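Long-range contacts in serine proteinase inhibitor A (Sagittaria sagittifolia, PDB 3E8L), which probably inhibits trypsin and chymotrypsin at the same time through two reactive sites, as a Kunitz-type serine protease inhibitor with a beta-trefoil fold: residues Y30-A35 with L65-S70; D49-Y54 with G120-L125; F87-P92 with T99-G104; Q115-G120 with L170-E175; S129-R134 with L144-C149. The protein carries 2 engineered substitutions. All coordinates share one frame; numbering follows the deposited sequence.

Overall arrangement
From the N terminus, interaction 1 closes the first loop, bringing strand 30-34 against strand 67-70. Before it closes, interaction 2 has opened at 49-54; it ends only at 120-125, so the two cross. Within the long loop of interaction 2 lies the short one of interaction 3, which joins 87-92 to 99-104. Interaction 4 opens at 115-120, shares G120 with interaction 2 and, its segments alternating with those of 2, crosses it, running to 170-175. Interaction 5, the hairpin 129-134 with 144-149, falls wholly inside that span. Interactions 1, 3 and 5 reach the sheet of strands 67-70, 84-89, 130-135 and 142-147, whereas 2, 3 and 4 meet through strands 52-57, 101-103 and 113-119 of this beta-trefoil.

Interaction 1 of 5, residues Y30-A35 with L65-S70; sequences YTIQSA and LPVGFS
Strands 30-34 and 67-70 bridge at a single residue pair, Y30 with V67, and their N-to-C directions differ by 103°, so they soon part. Y30 and V67 form an antiparallel hydrogen-bonded pair. Y30 N donates to V67 O over 3.2 Å, in the carbonyl plane and on a lone pair; the return bond from V67 N to Y30 O is shorter, 2.6 Å, and arrives from above the carbonyl plane. CG of Y30 is anti to its own carbonyl carbon (chi1 -59°), which sets CD1 at the edge of the F69 ring, 3.5 Å from F69 CE2. The two planes are only 30° apart, an offset pair with little overlap. Y30 OH is hydrogen-bonded to Q20 N. At T31 the branches divide the work: CG2 packs 3.5 Å from L65 O, while OG1, in the crowded position between N and carbonyl carbon, donates to Q33 OE1 within its own strand. I32 N donates a hydrogen bond to a water at 2.9 Å, and that water donates to L65 O. I32 CD1 ends 3.9 Å from V67 CG2 and also meets the edge of F69, which F87 approaches edge-to-face in the trefoil core. With one bridge, a short V67 N to Y30 O bond and a water at I32 N, polar bonds fix the crossing near Y30 and T31, and beyond them it is held by apolar packing.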
# COMPACT_ATOMS: atom_id res chain seq x y z
N TYR A 30 -11.06 11.25 -8.18
CA TYR A 30 -10.37 12.12 -9.14
C TYR A 30 -9.82 11.27 -10.27
O TYR A 30 -9.37 10.16 -10.04
CB TYR A 30 -9.23 12.88 -8.44
CG TYR A 30 -9.73 13.73 -7.29
CD1 TYR A 30 -9.97 13.17 -6.04
CD2 TYR A 30 -10.02 15.08 -7.47
CE1 TYR A 30 -10.46 13.93 -5.01
CE2 TYR A 30 -10.50 15.85 -6.43
CZ TYR A 30 -10.72 15.28 -5.20
OH TYR A 30 -11.21 16.04 -4.18
N THR A 31 -9.88 11.78 -11.49
CA THR A 31 -9.04 11.24 -12.54
C THR A 31 -7.70 11.97 -12.49
O THR A 31 -7.61 13.08 -11.95
CB THR A 31 -9.71 11.35 -13.94
OG1 THR A 31 -10.06 12.71 -14.21
CG2 THR A 31 -10.97 10.48 -14.00
N ILE A 32 -6.66 11.34 -13.03
CA ILE A 32 -5.35 11.97 -13.05
C ILE A 32 -5.02 12.28 -14.52
O ILE A 32 -4.81 11.39 -15.32
CB ILE A 32 -4.27 11.09 -12.34
CG1 ILE A 32 -4.66 10.82 -10.87
CG2 ILE A 32 -2.91 11.73 -12.42
CD1 ILE A 32 -3.72 9.87 -10.11
N GLN A 33 -5.03 13.56 -14.88
CA GLN A 33 -4.85 13.97 -16.26
C GLN A 33 -3.44 14.48 -16.47
O GLN A 33 -2.92 15.18 -15.62
CB GLN A 33 -5.84 15.07 -16.64
CG GLN A 33 -7.04 14.61 -17.50
CD GLN A 33 -8.11 13.83 -16.71
OE1 GLN A 33 -8.31 14.08 -15.52
NE2 GLN A 33 -8.80 12.90 -17.37
N SER A 34 -2.82 14.13 -17.60
CA SER A 34 -1.56 14.75 -18.00
C SER A 34 -1.77 16.22 -18.29
O SER A 34 -2.71 16.60 -19.00
CB SER A 34 -0.97 14.06 -19.22
OG SER A 34 0.06 14.87 -19.78
N ALA A 35 -0.91 17.06 -17.73
CA ALA A 35 -1.05 18.50 -17.86
C ALA A 35 -0.21 19.07 -18.99
O ALA A 35 0.09 20.26 -19.01
CB ALA A 35 -0.71 19.18 -16.55
N LEU A 65 -9.55 6.63 -15.50
CA LEU A 65 -10.21 5.95 -14.42
C LEU A 65 -10.17 6.79 -13.18
O LEU A 65 -9.28 7.55 -12.97
CB LEU A 65 -9.62 4.60 -14.14
CG LEU A 65 -9.76 3.44 -15.10
CD1 LEU A 65 -8.74 2.45 -14.72
CD2 LEU A 65 -11.08 2.82 -15.03
N PRO A 66 -11.20 6.66 -12.38
CA PRO A 66 -11.28 7.35 -11.09
C PRO A 66 -10.29 6.78 -10.10
O PRO A 66 -10.13 5.57 -10.04
CB PRO A 66 -12.71 7.05 -10.63
CG PRO A 66 -13.43 6.49 -11.79
CD PRO A 66 -12.42 5.89 -12.67
N VAL A 67 -9.65 7.64 -9.32
CA VAL A 67 -8.68 7.22 -8.32
C VAL A 67 -9.07 7.74 -6.94
O VAL A 67 -9.42 8.90 -6.78
CB VAL A 67 -7.26 7.73 -8.63
CG1 VAL A 67 -6.22 7.04 -7.74
CG2 VAL A 67 -6.90 7.55 -10.11
N GLY A 68 -9.00 6.87 -5.94
CA GLY A 68 -9.19 7.27 -4.54
C GLY A 68 -7.83 7.35 -3.87
O GLY A 68 -6.92 6.57 -4.18
N PHE A 69 -7.69 8.30 -2.95
CA PHE A 69 -6.43 8.55 -2.27
C PHE A 69 -6.59 8.27 -0.80
O PHE A 69 -7.51 8.76 -0.16
CB PHE A 69 -5.97 9.99 -2.48
CG PHE A 69 -5.93 10.40 -3.92
CD1 PHE A 69 -5.05 9.77 -4.82
CD2 PHE A 69 -6.78 11.40 -4.40
CE1 PHE A 69 -5.01 10.13 -6.16
CE2 PHE A 69 -6.74 11.78 -5.75
CZ PHE A 69 -5.86 11.14 -6.62
N SER A 70 -5.71 7.45 -0.25
CA SER A 70 -5.89 7.12 1.14
C SER A 70 -4.59 7.10 1.93
O SER A 70 -3.50 7.11 1.35
CB SER A 70 -6.72 5.84 1.29
OG SER A 70 -5.99 4.73 0.88
O HOH W 1 -7.29 8.71 -14.07

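Interaction 2 of 5, residues D49-Y54 with G120-L125; sequences DACKSY and GDYFYL
The type II' turn from D49 to K52 connects strands 43-49 and 52-57 into a beta hairpin of the trefoil, and its tip leans on the loop that follows strand 113-119. C51 CB points at this loop, and SG, anti to the carbonyl carbon (chi1 -37°), makes a sulfur-aromatic contact with Y122: it lies 4.0 Å from the centroid of the Y122 ring, 37° off the normal, hence oblique. The disulfide to C97 fixes the sulfur, and the Y122 ring packs against it. Y122 CG is likewise anti to its carbonyl carbon, which carries the ring back along the turn until Y122 OH is 3.7 Å from A50 CB. A basic side chain of another protein chain makes a cation-pi contact with this ring. K52 starts with CG anti to the backbone N, passes G120 O at 3.7 Å from K52 CB, then bends at chi3 (-70°) to run alongside D121. K52 NZ and D121 OD2 stay 4.1 Å apart, too far for a salt bridge. An alanine at D121 would probably loosen the loop, since it removes the acceptor of Y122 N and the carboxylate oxygen bonded to N127 ND2. The bond from Y122 N to D121 OD1 measures 3.0 Å and meets the carboxylate from above its plane.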
# COMPACT_ATOMS: atom_id res chain seq x y z
N ASP A 49 -1.39 -8.94 -16.18
CA ASP A 49 -1.51 -10.32 -15.71
C ASP A 49 -2.29 -10.37 -14.42
O ASP A 49 -2.21 -9.48 -13.61
CB ASP A 49 -0.13 -10.92 -15.47
CG ASP A 49 -0.18 -12.43 -15.24
OD1 ASP A 49 -1.19 -13.10 -15.63
OD2 ASP A 49 0.81 -12.93 -14.68
N ALA A 50 -3.02 -11.47 -14.26
CA ALA A 50 -3.83 -11.75 -13.08
C ALA A 50 -4.70 -10.56 -12.75
O ALA A 50 -5.44 -10.07 -13.59
CB ALA A 50 -2.96 -12.13 -11.90
N CYS A 51 -4.60 -10.10 -11.52
CA CYS A 51 -5.32 -8.91 -11.11
C CYS A 51 -4.45 -7.67 -11.42
O CYS A 51 -4.77 -6.59 -10.96
CB CYS A 51 -5.71 -9.00 -9.61
SG CYS A 51 -6.25 -10.67 -8.91
N LYS A 52 -3.38 -7.81 -12.24
CA LYS A 52 -2.45 -6.69 -12.43
C LYS A 52 -2.49 -5.99 -13.80
O LYS A 52 -2.64 -6.63 -14.84
CB LYS A 52 -1.04 -7.16 -12.11
CG LYS A 52 0.02 -6.08 -12.06
CD LYS A 52 1.38 -6.68 -11.69
CE LYS A 52 1.39 -7.13 -10.25
NZ LYS A 52 2.78 -7.48 -9.85
N SER A 53 -2.34 -4.67 -13.78
CA SER A 53 -2.43 -3.82 -14.97
C SER A 53 -1.26 -2.86 -15.02
O SER A 53 -0.62 -2.59 -13.99
CB SER A 53 -3.71 -2.99 -14.92
OG SER A 53 -4.85 -3.74 -15.27
N TYR A 54 -0.96 -2.32 -16.21
CA TYR A 54 -0.02 -1.20 -16.31
C TYR A 54 -0.81 0.08 -16.17
O TYR A 54 -1.88 0.21 -16.78
CB TYR A 54 0.70 -1.18 -17.65
CG TYR A 54 1.60 -2.35 -17.92
CD1 TYR A 54 2.90 -2.37 -17.45
CD2 TYR A 54 1.16 -3.43 -18.68
CE1 TYR A 54 3.74 -3.43 -17.71
CE2 TYR A 54 1.99 -4.51 -18.95
CZ TYR A 54 3.30 -4.50 -18.46
OH TYR A 54 4.16 -5.56 -18.70
N GLY A 120 -3.14 -2.91 -8.97
CA GLY A 120 -3.91 -4.09 -8.68
C GLY A 120 -3.04 -5.29 -8.38
O GLY A 120 -1.96 -5.43 -8.96
N ASP A 121 -3.50 -6.13 -7.48
CA ASP A 121 -2.84 -7.41 -7.17
C ASP A 121 -3.82 -8.19 -6.31
O ASP A 121 -4.84 -7.65 -5.87
CB ASP A 121 -1.52 -7.16 -6.40
CG ASP A 121 -0.45 -8.21 -6.68
OD1 ASP A 121 -0.75 -9.30 -7.22
OD2 ASP A 121 0.71 -7.95 -6.33
N TYR A 122 -3.54 -9.47 -6.10
CA TYR A 122 -4.34 -10.27 -5.19
C TYR A 122 -4.43 -9.53 -3.86
O TYR A 122 -3.41 -9.16 -3.28
CB TYR A 122 -3.66 -11.61 -5.00
CG TYR A 122 -3.66 -12.47 -6.24
CD1 TYR A 122 -4.87 -12.94 -6.78
CD2 TYR A 122 -2.47 -12.85 -6.87
CE1 TYR A 122 -4.89 -13.75 -7.90
CE2 TYR A 122 -2.48 -13.66 -8.01
CZ TYR A 122 -3.70 -14.10 -8.51
OH TYR A 122 -3.77 -14.90 -9.63
N PHE A 123 -5.65 -9.29 -3.37
CA PHE A 123 -5.83 -8.43 -2.18
C PHE A 123 -4.96 -8.86 -1.00
O PHE A 123 -4.50 -8.01 -0.24
CB PHE A 123 -7.29 -8.39 -1.73
CG PHE A 123 -7.73 -9.64 -1.02
CD1 PHE A 123 -8.07 -10.78 -1.75
CD2 PHE A 123 -7.80 -9.68 0.37
CE1 PHE A 123 -8.48 -11.94 -1.09
CE2 PHE A 123 -8.21 -10.84 1.03
CZ PHE A 123 -8.54 -11.97 0.30
N TYR A 124 -4.75 -10.18 -0.87
CA TYR A 124 -4.12 -10.76 0.32
C TYR A 124 -2.61 -10.53 0.41
O TYR A 124 -2.01 -10.75 1.47
CB TYR A 124 -4.43 -12.26 0.42
CG TYR A 124 -4.13 -13.04 -0.85
CD1 TYR A 124 -2.82 -13.38 -1.18
CD2 TYR A 124 -5.15 -13.42 -1.73
CE1 TYR A 124 -2.52 -14.06 -2.34
CE2 TYR A 124 -4.86 -14.13 -2.91
CZ TYR A 124 -3.54 -14.45 -3.20
OH TYR A 124 -3.21 -15.14 -4.34
N LEU A 125 -1.99 -10.12 -0.70
CA LEU A 125 -0.56 -9.84 -0.72
C LEU A 125 -0.36 -8.46 -0.14
O LEU A 125 0.75 -8.05 0.23
CB LEU A 125 -0.02 -9.88 -2.14
CG LEU A 125 -0.09 -11.21 -2.90
CD1 LEU A 125 0.42 -11.05 -4.34
CD2 LEU A 125 0.65 -12.32 -2.16

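Interaction 3 of 5, residues F87-P92 with T99-G104; sequences FSFSMP and TAWSIG
W101 has the largest share of this contact, and its CG, anti to the carbonyl carbon (chi1 -73°), brings one face of the indole under F87 CB. Beginning at the root, W101 CB borders F87 O and F87 CB. W101 CG is 3.5 Å from F87 CB, and the F87 methylene sits over the five-membered ring in a CH-pi contact. W101 CD1 passes near F87 O. W101 NE1 lies over one face of the F89 ring, 3.3 Å from F89 CE2 and offset toward the rim, although the F89 and indole planes meet obliquely. Farther out, W101 CZ2 touches F89 CZ at 3.8 Å. W101 CZ3 is 3.6 Å from F87 CD2. The edge of the F87 ring points at the face of the W101 six-membered ring, with planes 59° apart, an edge-to-face pair. F87, F89 and W101 form an aromatic cluster in the beta-trefoil core, where the F131 ring also meets W101 edge-to-face; this cluster ties strand 84-89 to strand 101-103. An alanine at W101 would probably leave F87 and F89 without the surface on which both pack and weaken the join between strands 84-89 and 101-103. Backbone bonds fix the register: W101 N donates to F87 O at 2.8 Å, nearly along the C=O axis, and F89 N reaches T99 O over a longer 3.3 Å. T99 OG1, in the crowded position, donates to F89 O at 2.7 Å, in the carbonyl plane and on a lone pair. Beside it T99 CG2 packs 3.7 Å from M91 CG as the two side chains pass antiparallel.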
# COMPACT_ATOMS: atom_id res chain seq x y z
N PHE A 87 -2.74 5.09 -3.86
CA PHE A 87 -3.59 5.43 -5.02
C PHE A 87 -4.38 4.19 -5.42
O PHE A 87 -3.80 3.12 -5.57
CB PHE A 87 -2.71 5.86 -6.20
CG PHE A 87 -2.18 7.28 -6.10
CD1 PHE A 87 -1.91 7.87 -4.86
CD2 PHE A 87 -1.90 8.00 -7.27
CE1 PHE A 87 -1.40 9.18 -4.79
CE2 PHE A 87 -1.39 9.29 -7.20
CZ PHE A 87 -1.14 9.88 -5.97
N SER A 88 -5.69 4.32 -5.61
CA SER A 88 -6.52 3.17 -5.94
C SER A 88 -7.56 3.55 -6.98
O SER A 88 -8.34 4.48 -6.79
CB SER A 88 -7.21 2.62 -4.69
OG SER A 88 -6.27 2.02 -3.80
N PHE A 89 -7.56 2.83 -8.09
CA PHE A 89 -8.56 3.04 -9.10
C PHE A 89 -9.94 2.59 -8.63
O PHE A 89 -10.08 1.59 -7.94
CB PHE A 89 -8.20 2.27 -10.37
CG PHE A 89 -7.12 2.92 -11.20
CD1 PHE A 89 -7.24 4.25 -11.63
CD2 PHE A 89 -6.00 2.19 -11.58
CE1 PHE A 89 -6.23 4.84 -12.42
CE2 PHE A 89 -5.00 2.76 -12.36
CZ PHE A 89 -5.11 4.08 -12.79
N SER A 90 -10.96 3.35 -9.01
CA SER A 90 -12.33 2.97 -8.74
C SER A 90 -12.83 2.34 -10.01
O SER A 90 -13.19 3.04 -10.97
CB SER A 90 -13.18 4.18 -8.36
OG SER A 90 -14.45 3.78 -7.91
N MET A 91 -12.79 1.02 -10.05
CA MET A 91 -13.08 0.27 -11.28
C MET A 91 -13.65 -1.08 -10.92
O MET A 91 -13.32 -1.63 -9.87
CB MET A 91 -11.81 0.13 -12.12
CG MET A 91 -10.66 -0.61 -11.40
SD MET A 91 -9.19 -0.83 -12.41
CE MET A 91 -9.87 -1.69 -13.85
N PRO A 92 -14.53 -1.62 -11.77
CA PRO A 92 -15.14 -2.91 -11.42
C PRO A 92 -14.04 -3.96 -11.38
O PRO A 92 -13.14 -3.93 -12.23
CB PRO A 92 -16.11 -3.17 -12.57
CG PRO A 92 -16.28 -1.85 -13.26
CD PRO A 92 -14.99 -1.15 -13.09
N THR A 99 -6.92 -2.69 -6.37
CA THR A 99 -6.67 -1.77 -7.46
C THR A 99 -5.62 -0.72 -7.05
O THR A 99 -5.48 0.33 -7.69
CB THR A 99 -7.99 -1.06 -7.92
OG1 THR A 99 -8.50 -0.28 -6.84
CG2 THR A 99 -9.05 -2.05 -8.36
N ALA A 100 -4.88 -0.99 -5.97
CA ALA A 100 -3.88 -0.03 -5.49
C ALA A 100 -2.68 0.01 -6.45
O ALA A 100 -2.33 -1.00 -7.06
CB ALA A 100 -3.45 -0.39 -4.08
N TRP A 101 -2.07 1.17 -6.59
CA TRP A 101 -0.91 1.34 -7.44
C TRP A 101 0.31 0.79 -6.76
O TRP A 101 0.39 0.82 -5.53
CB TRP A 101 -0.65 2.82 -7.70
CG TRP A 101 -1.59 3.50 -8.60
CD1 TRP A 101 -2.87 3.13 -8.89
CD2 TRP A 101 -1.35 4.73 -9.30
NE1 TRP A 101 -3.44 4.04 -9.77
CE2 TRP A 101 -2.52 5.03 -10.02
CE3 TRP A 101 -0.26 5.58 -9.41
CZ2 TRP A 101 -2.63 6.15 -10.83
CZ3 TRP A 101 -0.37 6.70 -10.21
CH2 TRP A 101 -1.54 6.97 -10.91
N SER A 102 1.28 0.32 -7.54
CA SER A 102 2.63 0.14 -6.97
C SER A 102 3.80 0.15 -7.94
O SER A 102 3.62 0.07 -9.15
CB SER A 102 2.69 -1.07 -6.03
OG SER A 102 2.40 -2.25 -6.70
N ILE A 103 5.00 0.29 -7.38
CA ILE A 103 6.22 0.23 -8.13
C ILE A 103 6.45 -1.21 -8.55
O ILE A 103 6.56 -2.10 -7.73
CB ILE A 103 7.42 0.69 -7.31
CG1 ILE A 103 7.10 2.01 -6.62
CG2 ILE A 103 8.63 0.86 -8.21
CD1 ILE A 103 8.02 2.31 -5.50
N GLY A 104 6.53 -1.42 -9.84
CA GLY A 104 6.71 -2.77 -10.33
C GLY A 104 8.16 -3.12 -10.54
O GLY A 104 9.01 -2.24 -10.72

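Interaction 4 of 5, residues Q115-G120 with L170-E175; sequences QPITAG and LGIGGE
L170 O is the best-held polar atom, gripped twice: by one N-H and, more weakly, by one C-H. I117 N donates to L170 O over 3.0 Å with an N-H...O angle of 168°, nearly straight, although the donor stands 43° out of the carbonyl plane. The second grip is the contact of P116 CA with L170 O at 3.5 Å. Two residues along each strand, in opposite directions, I172 N donates to Q115 O at 2.9 Å, almost along the C=O axis. P116, having no N-H of its own, lies between these two bonds and bridges with G171. The backbones come very close here: P116 CA and G171 CA are 3.9 Å apart. A CB on G171 would stand about 2.6 Å from Q115 O, a clash, so this approach depends on the missing side chain. Beyond the bridge a water accepts a hydrogen bond from Q115 N and donates to I172 O, continuing the backbone pairing by one more step. Side chains close over the crossing. I117 and I172 meet at about a right angle; in the conformer described, I117 CD1 lies 4.0 Å from I172 CD1, and I117 CG1 packs on L170 CB. On the outer flank Q115 CB sits 3.9 Å from I172 CG1. The I117-L170 and Q115-I172 bonds join strand 113-119 to the hairpin of strands 159-164 and 167-172 within the trefoil. W101, V55 and V159 also pack on I117. Chemically, the crossing rests on two direct backbone bonds and a water link, with apolar packing beside them, and charged groups play no part in it.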
# COMPACT_ATOMS: atom_id res chain seq x y z
N GLN A 115 11.04 0.13 -14.62
CA GLN A 115 10.15 -0.29 -13.55
C GLN A 115 8.80 0.39 -13.77
O GLN A 115 8.68 1.59 -13.55
CB GLN A 115 10.72 0.11 -12.19
CG GLN A 115 12.04 -0.51 -11.85
CD GLN A 115 12.50 -0.09 -10.49
OE1 GLN A 115 13.33 0.81 -10.35
NE2 GLN A 115 11.90 -0.69 -9.45
N PRO A 116 7.78 -0.37 -14.22
CA PRO A 116 6.50 0.32 -14.43
C PRO A 116 5.80 0.60 -13.12
O PRO A 116 6.12 -0.01 -12.10
CB PRO A 116 5.69 -0.70 -15.24
CG PRO A 116 6.32 -2.01 -14.96
CD PRO A 116 7.77 -1.74 -14.75
N ILE A 117 4.86 1.55 -13.14
CA ILE A 117 3.89 1.66 -12.07
C ILE A 117 2.78 0.71 -12.49
O ILE A 117 2.32 0.76 -13.64
CB ILE A 117 3.32 3.09 -11.93
CG1 ILE A 117 4.45 4.12 -11.81
CG2 ILE A 117 2.40 3.17 -10.73
CD1 ILE A 117 5.50 3.75 -10.78
N THR A 118 2.38 -0.18 -11.59
CA THR A 118 1.31 -1.12 -11.87
C THR A 118 0.12 -0.76 -10.99
O THR A 118 0.23 0.12 -10.13
CB THR A 118 1.75 -2.61 -11.71
OG1 THR A 118 2.11 -2.86 -10.34
CG2 THR A 118 2.92 -2.93 -12.61
N ALA A 119 -1.01 -1.42 -11.21
CA ALA A 119 -2.16 -1.23 -10.37
C ALA A 119 -2.86 -2.55 -10.21
O ALA A 119 -3.18 -3.22 -11.20
CB ALA A 119 -3.12 -0.22 -10.98
N GLY A 120 -3.14 -2.91 -8.97
CA GLY A 120 -3.91 -4.09 -8.68
C GLY A 120 -3.04 -5.29 -8.38
O GLY A 120 -1.96 -5.43 -8.96
N LEU A 170 3.55 4.70 -17.42
CA LEU A 170 4.25 5.35 -16.34
C LEU A 170 5.23 4.38 -15.73
O LEU A 170 4.95 3.18 -15.65
CB LEU A 170 3.27 5.84 -15.28
CG LEU A 170 2.29 6.95 -15.67
CD1 LEU A 170 1.72 7.52 -14.42
CD2 LEU A 170 3.00 8.04 -16.47
N GLY A 171 6.38 4.89 -15.30
CA GLY A 171 7.35 4.09 -14.56
C GLY A 171 8.29 4.99 -13.77
O GLY A 171 8.13 6.22 -13.77
N ILE A 172 9.23 4.38 -13.05
CA ILE A 172 10.24 5.11 -12.32
C ILE A 172 11.19 5.69 -13.35
O ILE A 172 11.67 4.97 -14.24
CB ILE A 172 11.01 4.18 -11.35
CG1 ILE A 172 10.06 3.52 -10.35
CG2 ILE A 172 12.20 4.91 -10.67
CD1 ILE A 172 9.22 4.48 -9.47
N GLY A 173 11.45 6.99 -13.22
CA GLY A 173 12.34 7.70 -14.14
C GLY A 173 11.61 8.06 -15.41
O GLY A 173 10.46 8.48 -15.37
N GLY A 174 12.26 7.88 -16.54
CA GLY A 174 11.66 8.16 -17.83
C GLY A 174 11.61 9.63 -18.18
O GLY A 174 12.49 10.40 -17.84
N GLU A 175 10.57 9.99 -18.90
CA GLU A 175 10.44 11.33 -19.44
C GLU A 175 9.60 12.13 -18.48
O GLU A 175 8.73 11.58 -17.78
CB GLU A 175 9.79 11.28 -20.82
CG GLU A 175 10.46 12.16 -21.87
CD GLU A 175 11.41 11.37 -22.79
OE1 GLU A 175 10.99 11.08 -23.93
OE2 GLU A 175 12.56 11.06 -22.35
O HOH W 2 12.45 2.43 -14.74

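Interaction 5 of 5, residues S129-R134 with L144-C149; sequences SWFEAR and LAACSC
Strands 130-134 and 144-147 run antiparallel, their N-to-C directions at 151°, and W130 with C147 and E132 with A145 form the hydrogen-bonded pairs, four N-H...O bonds in all; the shortest joins C147 N to W130 O at 2.6 Å. One face carries W130, E132, A145 and C147; F131, A133, L144 and A146 are on the other. R134 NE donates to E132 OE2 at 3.0 Å, a salt bridge almost straight at 171°, with OE2 in the guanidinium plane. A145 CB lies centrally over one face of that guanidinium, 3.6 Å from R134 CZ. The other ends of the pair are engaged elsewhere: E132 OE1 in a salt bridge with R84 NH1, R134 NH2 in a hydrogen bond to C156 O. C147 SG, anti to its carbonyl carbon, comes 3.6 Å from E132 OE1. Farther along, the W130 indole covers the chain after the strand with one face, W130 CD1 being 3.3 Å from C149 C. On the opposite side of the sheet F131 CE1 rests 3.8 Å from A146 CB. These features are those of a beta hairpin of the beta-trefoil, as in Kunitz-type inhibitors, here with strand 142-147 cross-linked to C156 by the disulfide of C147.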
# COMPACT_ATOMS: atom_id res chain seq x y z
N SER A 129 2.28 0.75 -3.27
CA SER A 129 3.31 1.71 -2.99
C SER A 129 2.67 3.01 -2.53
O SER A 129 1.44 3.14 -2.48
CB SER A 129 4.21 1.87 -4.20
OG SER A 129 4.75 0.60 -4.54
N TRP A 130 3.51 3.96 -2.17
CA TRP A 130 3.07 5.19 -1.56
C TRP A 130 3.46 6.30 -2.51
O TRP A 130 4.63 6.47 -2.83
CB TRP A 130 3.77 5.37 -0.22
CG TRP A 130 3.33 4.40 0.87
CD1 TRP A 130 3.99 3.28 1.32
CD2 TRP A 130 2.12 4.50 1.65
NE1 TRP A 130 3.27 2.68 2.34
CE2 TRP A 130 2.13 3.40 2.56
CE3 TRP A 130 1.04 5.40 1.68
CZ2 TRP A 130 1.09 3.19 3.47
CZ3 TRP A 130 0.03 5.19 2.59
CH2 TRP A 130 0.05 4.09 3.48
N PHE A 131 2.47 7.05 -2.99
CA PHE A 131 2.74 8.08 -3.97
C PHE A 131 2.58 9.49 -3.41
O PHE A 131 1.75 9.75 -2.54
CB PHE A 131 1.93 7.85 -5.23
CG PHE A 131 2.23 6.53 -5.87
CD1 PHE A 131 3.07 6.46 -6.98
CD2 PHE A 131 1.70 5.35 -5.35
CE1 PHE A 131 3.37 5.23 -7.58
CE2 PHE A 131 1.99 4.13 -5.94
CZ PHE A 131 2.83 4.07 -7.05
N GLU A 132 3.42 10.37 -3.93
CA GLU A 132 3.65 11.68 -3.39
C GLU A 132 3.36 12.65 -4.52
O GLU A 132 3.82 12.43 -5.64
CB GLU A 132 5.13 11.75 -3.00
CG GLU A 132 5.61 13.01 -2.30
CD GLU A 132 7.06 12.92 -1.86
OE1 GLU A 132 7.48 11.84 -1.40
OE2 GLU A 132 7.79 13.92 -1.96
N ALA A 133 2.57 13.69 -4.25
CA ALA A 133 2.42 14.78 -5.21
C ALA A 133 3.47 15.82 -4.85
O ALA A 133 3.55 16.25 -3.69
CB ALA A 133 1.04 15.39 -5.16
N ARG A 134 4.28 16.19 -5.82
CA ARG A 134 5.30 17.21 -5.60
C ARG A 134 4.94 18.42 -6.44
O ARG A 134 4.38 18.29 -7.53
CB ARG A 134 6.68 16.68 -6.01
CG ARG A 134 7.32 15.80 -4.98
CD ARG A 134 8.70 15.39 -5.45
NE ARG A 134 9.26 14.36 -4.57
CZ ARG A 134 10.27 13.56 -4.90
NH1 ARG A 134 10.84 13.65 -6.09
NH2 ARG A 134 10.70 12.67 -4.03
N LEU A 144 4.52 13.27 -9.87
CA LEU A 144 4.35 12.18 -8.93
C LEU A 144 5.70 11.57 -8.54
O LEU A 144 6.64 11.56 -9.34
CB LEU A 144 3.43 11.10 -9.49
CG LEU A 144 2.05 11.56 -9.98
CD1 LEU A 144 1.30 10.41 -10.69
CD2 LEU A 144 1.22 12.20 -8.84
N ALA A 145 5.78 11.07 -7.32
CA ALA A 145 6.94 10.31 -6.84
C ALA A 145 6.47 9.04 -6.15
O ALA A 145 5.38 8.98 -5.60
CB ALA A 145 7.78 11.16 -5.91
N ALA A 146 7.30 8.01 -6.22
CA ALA A 146 6.90 6.68 -5.78
C ALA A 146 7.76 6.27 -4.60
O ALA A 146 8.98 6.28 -4.71
CB ALA A 146 7.04 5.68 -6.92
N CYS A 147 7.14 5.94 -3.47
CA CYS A 147 7.86 5.60 -2.23
C CYS A 147 7.50 4.23 -1.71
O CYS A 147 6.41 3.72 -1.96
CB CYS A 147 7.50 6.58 -1.13
SG CYS A 147 7.62 8.28 -1.59
N SER A 148 8.41 3.65 -0.94
CA SER A 148 8.16 2.32 -0.40
C SER A 148 7.78 2.40 1.09
O SER A 148 7.84 1.41 1.83
CB SER A 148 9.38 1.43 -0.63
OG SER A 148 10.59 2.12 -0.23
N CYS A 149 7.37 3.59 1.52
CA CYS A 149 7.12 3.87 2.92
C CYS A 149 6.19 5.06 2.99
O CYS A 149 6.25 5.94 2.13
CB CYS A 149 8.44 4.21 3.62
SG CYS A 149 8.97 5.95 3.46